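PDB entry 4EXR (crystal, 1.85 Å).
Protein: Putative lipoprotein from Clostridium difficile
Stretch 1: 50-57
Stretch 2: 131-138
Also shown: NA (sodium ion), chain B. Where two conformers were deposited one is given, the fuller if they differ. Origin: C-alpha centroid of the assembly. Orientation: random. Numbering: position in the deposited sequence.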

# COMPACT_ATOMS: atom_id res chain seq x y z
N ILE A 50 -0.37 17.12 5.22
CA ILE A 50 0.86 16.35 5.13
C ILE A 50 1.47 16.15 6.51
O ILE A 50 1.63 17.11 7.27
CB ILE A 50 1.88 17.03 4.20
CG1 ILE A 50 1.35 17.02 2.76
CG2 ILE A 50 3.25 16.34 4.31
CD1 ILE A 50 2.27 17.74 1.74
N VAL A 51 1.80 14.90 6.82
CA VAL A 51 2.35 14.58 8.14
C VAL A 51 3.80 14.08 8.07
O VAL A 51 4.50 14.07 9.07
CB VAL A 51 1.45 13.56 8.92
CG1 VAL A 51 0.05 14.14 9.17
CG2 VAL A 51 1.36 12.22 8.18
N ASP A 52 4.26 13.67 6.89
CA ASP A 52 5.64 13.24 6.70
C ASP A 52 6.05 13.47 5.26
O ASP A 52 5.23 13.32 4.34
CB ASP A 52 5.84 11.74 7.03
CG ASP A 52 5.63 11.41 8.51
OD1 ASP A 52 6.47 11.83 9.36
OD2 ASP A 52 4.65 10.70 8.83
N LEU A 53 7.31 13.84 5.05
CA LEU A 53 7.86 14.00 3.71
C LEU A 53 9.31 13.56 3.78
O LEU A 53 10.02 13.88 4.74
CB LEU A 53 7.78 15.46 3.28
CG LEU A 53 8.46 15.81 1.95
CD1 LEU A 53 7.79 15.12 0.80
CD2 LEU A 53 8.45 17.31 1.73
N SER A 54 9.76 12.80 2.80
CA SER A 54 11.16 12.38 2.80
C SER A 54 11.68 12.18 1.38
O SER A 54 10.90 12.04 0.45
CB SER A 54 11.36 11.11 3.61
OG SER A 54 10.76 10.00 2.96
N LEU A 55 13.00 12.19 1.25
CA LEU A 55 13.65 11.87 -0.00
C LEU A 55 14.72 10.84 0.31
O LEU A 55 15.54 11.03 1.21
CB LEU A 55 14.29 13.13 -0.59
CG LEU A 55 15.11 12.91 -1.89
CD1 LEU A 55 14.25 12.29 -3.00
CD2 LEU A 55 15.71 14.23 -2.33
N GLU A 56 14.70 9.73 -0.42
CA GLU A 56 15.71 8.70 -0.24
C GLU A 56 16.00 8.02 -1.57
O GLU A 56 15.24 8.16 -2.53
CB GLU A 56 15.23 7.66 0.77
CG GLU A 56 14.06 6.84 0.28
CD GLU A 56 13.31 6.17 1.41
OE1 GLU A 56 13.82 6.16 2.55
OE2 GLU A 56 12.19 5.65 1.17
N ARG A 57 17.11 7.29 -1.61
CA ARG A 57 17.48 6.50 -2.77
C ARG A 57 16.76 5.16 -2.70
O ARG A 57 16.68 4.54 -1.63
CB ARG A 57 19.00 6.28 -2.78
CG ARG A 57 19.54 5.53 -4.00
CD ARG A 57 21.07 5.53 -3.99
NE ARG A 57 21.66 4.93 -5.19
CZ ARG A 57 22.20 3.71 -5.23
NH1 ARG A 57 22.23 2.95 -4.14
NH2 ARG A 57 22.72 3.25 -6.36
N VAL A 131 25.39 12.56 3.11
CA VAL A 131 23.95 12.63 3.34
C VAL A 131 23.23 11.55 2.53
O VAL A 131 23.31 11.54 1.30
CB VAL A 131 23.36 14.01 2.98
CG1 VAL A 131 21.84 14.02 3.17
CG2 VAL A 131 24.01 15.12 3.80
N LYS A 132 22.53 10.65 3.22
CA LYS A 132 21.87 9.53 2.58
C LYS A 132 20.37 9.75 2.40
O LYS A 132 19.77 9.23 1.47
CB LYS A 132 22.06 8.25 3.41
CG LYS A 132 23.51 7.83 3.58
CD LYS A 132 24.09 7.31 2.28
CE LYS A 132 25.53 6.84 2.48
NZ LYS A 132 26.06 6.19 1.25
N GLU A 133 19.77 10.49 3.33
CA GLU A 133 18.33 10.71 3.33
C GLU A 133 18.02 12.00 4.07
O GLU A 133 18.80 12.45 4.91
CB GLU A 133 17.60 9.54 4.01
CG GLU A 133 16.07 9.63 3.94
CD GLU A 133 15.37 8.86 5.05
OE1 GLU A 133 15.82 7.75 5.38
OE2 GLU A 133 14.36 9.38 5.59
N TRP A 134 16.88 12.60 3.74
CA TRP A 134 16.35 13.67 4.57
C TRP A 134 14.85 13.49 4.70
O TRP A 134 14.21 12.89 3.83
CB TRP A 134 16.73 15.08 4.08
CG TRP A 134 16.17 15.53 2.76
CD1 TRP A 134 16.85 15.63 1.56
CD2 TRP A 134 14.83 15.97 2.49
NE1 TRP A 134 16.01 16.10 0.59
CE2 TRP A 134 14.77 16.32 1.12
CE3 TRP A 134 13.67 16.11 3.27
CZ2 TRP A 134 13.60 16.78 0.53
CZ3 TRP A 134 12.52 16.58 2.67
CH2 TRP A 134 12.49 16.90 1.31
N SER A 135 14.31 13.97 5.80
CA SER A 135 12.88 13.98 5.99
C SER A 135 12.46 15.25 6.73
O SER A 135 13.30 15.97 7.29
CB SER A 135 12.40 12.72 6.71
OG SER A 135 13.09 12.50 7.92
N LEU A 136 11.17 15.53 6.69
CA LEU A 136 10.59 16.60 7.47
C LEU A 136 9.63 15.91 8.41
O LEU A 136 8.86 15.04 7.99
CB LEU A 136 9.85 17.57 6.56
CG LEU A 136 10.77 18.59 5.89
CD1 LEU A 136 10.14 19.13 4.62
CD2 LEU A 136 11.08 19.72 6.88
N ASP A 137 9.68 16.29 9.68
CA ASP A 137 8.86 15.67 10.72
C ASP A 137 8.53 16.75 11.75
O ASP A 137 9.12 17.83 11.73
CB ASP A 137 9.63 14.52 11.36
CG ASP A 137 8.72 13.54 12.12
OD1 ASP A 137 7.47 13.66 12.05
OD2 ASP A 137 9.26 12.64 12.79
N LYS A 138 7.59 16.46 12.64
CA LYS A 138 7.23 17.40 13.68
C LYS A 138 7.11 16.70 15.02
O LYS A 138 6.49 15.64 15.12
CB LYS A 138 5.92 18.11 13.35
CG LYS A 138 5.46 19.08 14.46
CD LYS A 138 4.09 19.69 14.19
CE LYS A 138 2.98 18.71 14.55
NZ LYS A 138 1.63 19.26 14.23
NA NA B . 5.44 13.13 11.02
O HOH W 1 8.97 12.32 8.50
O HOH W 2 3.85 11.40 11.28
O HOH W 3 18.70 6.53 1.05
O HOH W 4 4.46 14.85 12.28

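A sodium ion fastens the two strands together at one end of their contact. It is bound by V51 O and D52 OD1, each 2.4 Å from NA, by D137 OD1 at 2.3 Å from NA, and by waters 2 and 4, whose oxygens each lie 2.4 Å from NA. Five oxygens at such even distances are what a hard, monovalent cation prefers, and here they come from both strands. The ion also explains crowding that would otherwise be costly: D52 OD1 and D137 OD1 sit 3.4 Å apart, and V51 O and D52 OD1 only 3.0 Å apart, yet in each pair both oxygens bind the metal. Water 2 reinforces the site by donating to D52 OD2 (2.7 Å from its oxygen).

The backbones run antiparallel, with 173° between their N-to-C directions and a closest axis approach of 4.6 Å. L53 pairs with L136, S54 with S135 and L55 with W134. The first and last are hydrogen-bonded pairs, and the middle one is not; its CA atoms close to 4.0 Å, against 5.3 Å between the CA atoms of L53 and L136 and 5.6 Å between those of L55 and W134. Three backbone hydrogen bonds cross the interface: L136 N to L53 O at 2.8 Å, L55 N to W134 O at 2.9 Å, and W134 N to L55 O, longer at 3.3 Å but still well directed at 162°. Between them, CA-H...O contacts use the same carbonyls: S135 CA lies 3.1 Å from L53 O, and S54 CA lies 3.3 Å from W134 O.

Where the ladder approaches the metal site, water takes over. Water 1 donates both to D52 OD1, 2.7 Å from its oxygen, and to L136 O, 2.8 Å from its oxygen, so a single molecule joins a metal ligand on one strand to a main-chain carbonyl on the other. Toward the far end, water 3 similarly links R57 N (3.2 Å from its oxygen) with K132 O (2.9 Å from its oxygen).

Alternation along the strands sorts the side chains. L53, L55, W134 and L136 share one face of the sheet, and all four are buried. The indole of W134 organizes much of this apolar patch: L55 CB lies over its face, 3.9 Å from the centroid of the five-membered ring and 25° off the ring normal, a CH-pi contact, while L53 CD2 meets the ring edge at W134 CH2, 4.1 Å away. The same L53 CD2 packs against L136 CD1 at 3.8 Å, so one methyl touches both neighbors.

The other face carries S54, S135, E56 and E133, all partly exposed. The two serines meet through their methylenes, S54 CB to S135 CB at 3.6 Å, in keeping with the 4.0 Å between S54 CA and S135 CA at this non-hydrogen-bonded pair. The glutamates contribute no attraction to each other: E56 OE1 and E133 OE1 are like charges 3.8 Å apart, with no sodium between them.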